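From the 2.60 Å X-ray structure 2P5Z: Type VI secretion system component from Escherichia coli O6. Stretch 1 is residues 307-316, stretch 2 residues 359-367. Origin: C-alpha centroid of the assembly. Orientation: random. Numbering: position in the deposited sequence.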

# COMPACT_ATOMS: atom_id res chain seq x y z
N LEU A 307 2.01 21.33 -12.82
CA LEU A 307 3.04 21.63 -13.81
C LEU A 307 4.36 20.89 -13.50
O LEU A 307 5.04 20.42 -14.42
N ASN A 308 4.69 20.75 -12.22
CA ASN A 308 5.86 19.99 -11.78
C ASN A 308 5.85 18.54 -12.26
O ASN A 308 6.86 18.05 -12.76
N GLU A 309 4.72 17.87 -12.14
CA GLU A 309 4.67 16.45 -12.50
C GLU A 309 4.23 16.21 -13.94
O GLU A 309 4.09 15.07 -14.37
N GLN A 310 4.02 17.29 -14.69
CA GLN A 310 3.60 17.23 -16.08
C GLN A 310 4.79 17.05 -17.02
O GLN A 310 4.64 16.61 -18.16
N ALA A 311 5.98 17.43 -16.55
CA ALA A 311 7.17 17.40 -17.39
C ALA A 311 8.38 16.91 -16.62
O ALA A 311 9.02 17.69 -15.93
N ILE A 312 8.71 15.63 -16.74
CA ILE A 312 9.93 15.12 -16.11
C ILE A 312 11.13 15.03 -17.09
O ILE A 312 11.06 14.39 -18.15
N LEU A 313 12.22 15.68 -16.72
CA LEU A 313 13.43 15.64 -17.50
C LEU A 313 14.43 14.72 -16.82
O LEU A 313 14.63 14.81 -15.60
N LYS A 314 15.04 13.81 -17.58
CA LYS A 314 16.04 12.91 -17.03
C LYS A 314 17.36 12.92 -17.80
O LYS A 314 17.47 13.47 -18.90
N GLY A 315 18.37 12.29 -17.22
CA GLY A 315 19.68 12.27 -17.83
C GLY A 315 20.73 11.56 -16.99
O GLY A 315 20.45 11.09 -15.89
N GLN A 316 21.95 11.48 -17.54
CA GLN A 316 23.07 10.85 -16.85
C GLN A 316 24.28 11.75 -16.87
O GLN A 316 24.41 12.60 -17.75
N GLU A 359 29.12 7.72 -11.52
CA GLU A 359 28.06 7.96 -12.48
C GLU A 359 26.79 8.32 -11.71
O GLU A 359 26.52 7.73 -10.66
N LEU A 360 26.01 9.26 -12.23
CA LEU A 360 24.70 9.55 -11.64
C LEU A 360 23.59 9.68 -12.66
O LEU A 360 23.82 10.20 -13.74
N THR A 361 22.39 9.21 -12.33
CA THR A 361 21.21 9.54 -13.12
C THR A 361 20.50 10.70 -12.40
O THR A 361 20.43 10.71 -11.17
N PHE A 362 19.99 11.69 -13.13
CA PHE A 362 19.25 12.76 -12.50
C PHE A 362 17.81 12.91 -12.99
O PHE A 362 17.53 12.63 -14.13
N THR A 363 16.91 13.35 -12.12
CA THR A 363 15.58 13.81 -12.57
C THR A 363 15.63 15.33 -12.50
O THR A 363 16.48 15.87 -11.80
N ALA A 364 14.75 16.00 -13.24
CA ALA A 364 14.80 17.45 -13.34
C ALA A 364 13.49 18.04 -13.87
O ALA A 364 12.61 17.32 -14.36
N ILE A 365 13.36 19.36 -13.76
CA ILE A 365 12.19 20.05 -14.33
C ILE A 365 12.74 21.25 -15.08
O ILE A 365 13.83 21.72 -14.75
N PRO A 366 12.03 21.73 -16.12
CA PRO A 366 12.49 22.90 -16.85
C PRO A 366 12.52 24.13 -15.98
O PRO A 366 11.72 24.23 -15.04
N TYR A 367 13.45 25.05 -16.26
CA TYR A 367 13.36 26.40 -15.72
C TYR A 367 12.16 27.08 -16.38
O TYR A 367 11.87 26.86 -17.56

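The two stretches, joined as an antiparallel β-ladder between strands 311-316 and 359-366, bury 688 Å² between them, with apolar packing on the face of Leu313 and Phe362 and more polar side chains on the other. Backbone hydrogen bonds fix the register: Leu313 N donates to Ala364 O (2.9 Å) and Phe362 N to Gly315 O (2.9 Å), while the return bond from Gly315 N to Phe362 O (3.2 Å) is weak.

Leu313, Ala364 and Phe362 direct their side chains to the same face, where Gly315 offers none. Leu313 adopts an m,t rotamer; its CB lies 4.0 Å from Ala364 CB, and its CD1 reaches along the neighboring strand to Pro366 CD at 3.8 Å. The proline ring also meets Ala311, whose CB points toward the opposing strand and stands 4.3 Å from Pro366 CD. Phe362, with chi1 p and chi2 at 89°, lays its ring across the backbone of Gly315. Gly315 CA sits 3.9 Å from the centroid of the Phe362 ring, over its face, in a CH-pi contact. The absence of a side chain makes this possible, since an ideal CB on Gly315 would fall 2.6 Å from Phe362 CZ, a clash.

The face bearing Lys314, Thr363, Gln316 and Thr361 is more exposed. Lys314 (chi1 m) brings CG to 4.1 Å from Thr363 CG2, and Gln316 CG approaches Thr361 CG2 at 3.8 Å; both threonines are p rotamers. Glu359, extended as t,t, brings its carboxylate near the Gln316 amide, with Glu359 OE1 3.3 Å from Gln316 NE2.

Beyond the Leu313-Ala364 end of the ladder, Ile365 (p,t) points its CA-to-CB bond away from the first stretch, yet its CD1 comes within 3.7 Å of Asn308 OD1, whose polar needs are met elsewhere in the structure.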

# COMPACT_ATOMS: atom_id res chain seq x y z
CB LEU A 307 3.26 23.14 -13.89
CG LEU A 307 2.53 23.96 -14.98
CD1 LEU A 307 1.21 23.36 -15.45
CD2 LEU A 307 2.34 25.42 -14.54
CB ASN A 308 6.02 20.04 -10.24
CG ASN A 308 6.93 21.19 -9.78
OD1 ASN A 308 8.05 20.96 -9.30
ND2 ASN A 308 6.46 22.43 -9.95
CB GLU A 309 3.79 15.69 -11.52
CG GLU A 309 2.42 16.31 -11.33
CD GLU A 309 1.62 15.66 -10.22
OE1 GLU A 309 0.47 15.25 -10.49
OE2 GLU A 309 2.13 15.56 -9.07
CB GLN A 310 2.90 18.53 -16.46
CG GLN A 310 1.88 18.40 -17.58
CD GLN A 310 1.44 19.74 -18.13
OE1 GLN A 310 0.40 19.84 -18.78
NE2 GLN A 310 2.23 20.78 -17.88
CB ALA A 311 7.44 18.77 -17.96
CB ILE A 312 9.70 13.79 -15.35
CG1 ILE A 312 8.55 13.95 -14.35
CG2 ILE A 312 10.95 13.37 -14.60
CD1 ILE A 312 8.03 12.62 -13.75
CB LEU A 313 13.99 17.05 -17.62
CG LEU A 313 12.96 18.03 -18.17
CD1 LEU A 313 13.60 19.36 -18.45
CD2 LEU A 313 12.31 17.52 -19.45
CB LYS A 314 15.51 11.50 -16.92
CG LYS A 314 14.44 11.29 -15.87
CD LYS A 314 14.40 9.84 -15.44
CE LYS A 314 12.99 9.42 -15.02
NZ LYS A 314 12.02 9.56 -16.17
CB GLN A 316 23.42 9.52 -17.49
CG GLN A 316 22.72 8.37 -16.85
CD GLN A 316 22.62 7.20 -17.78
OE1 GLN A 316 22.12 7.33 -18.90
NE2 GLN A 316 23.07 6.04 -17.32
CB GLU A 359 27.84 6.70 -13.31
CG GLU A 359 26.91 6.87 -14.50
CD GLU A 359 27.06 5.76 -15.51
OE1 GLU A 359 26.15 5.61 -16.35
OE2 GLU A 359 28.09 5.04 -15.46
CB LEU A 360 24.75 10.78 -10.70
CG LEU A 360 24.87 12.29 -10.95
CD1 LEU A 360 26.24 12.63 -11.44
CD2 LEU A 360 23.79 12.91 -11.85
CB THR A 361 20.25 8.35 -13.27
OG1 THR A 361 19.67 8.04 -11.99
CG2 THR A 361 20.98 7.10 -13.77
CB PHE A 362 19.99 14.09 -12.61
CG PHE A 362 20.10 14.65 -14.00
CD1 PHE A 362 19.11 15.49 -14.52
CD2 PHE A 362 21.22 14.39 -14.79
CE1 PHE A 362 19.22 16.03 -15.81
CE2 PHE A 362 21.34 14.94 -16.07
CZ PHE A 362 20.34 15.75 -16.58
CB THR A 363 14.40 13.26 -11.74
OG1 THR A 363 14.55 13.69 -10.38
CG2 THR A 363 14.38 11.75 -11.76
CB ALA A 364 15.96 17.88 -14.24
CB ILE A 365 11.10 20.49 -13.24
CG1 ILE A 365 11.66 21.53 -12.26
CG2 ILE A 365 10.46 19.28 -12.52
CD1 ILE A 365 10.58 22.33 -11.55
CB PRO A 366 11.40 23.12 -17.91
CG PRO A 366 10.67 21.83 -18.01
CD PRO A 366 10.77 21.18 -16.69
CB TYR A 367 14.63 27.19 -16.01
CG TYR A 367 14.79 28.42 -15.16
CD1 TYR A 367 15.39 28.34 -13.91
CD2 TYR A 367 14.34 29.68 -15.60
CE1 TYR A 367 15.55 29.47 -13.11
CE2 TYR A 367 14.49 30.82 -14.81
CZ TYR A 367 15.10 30.70 -13.55
OH TYR A 367 15.28 31.79 -12.72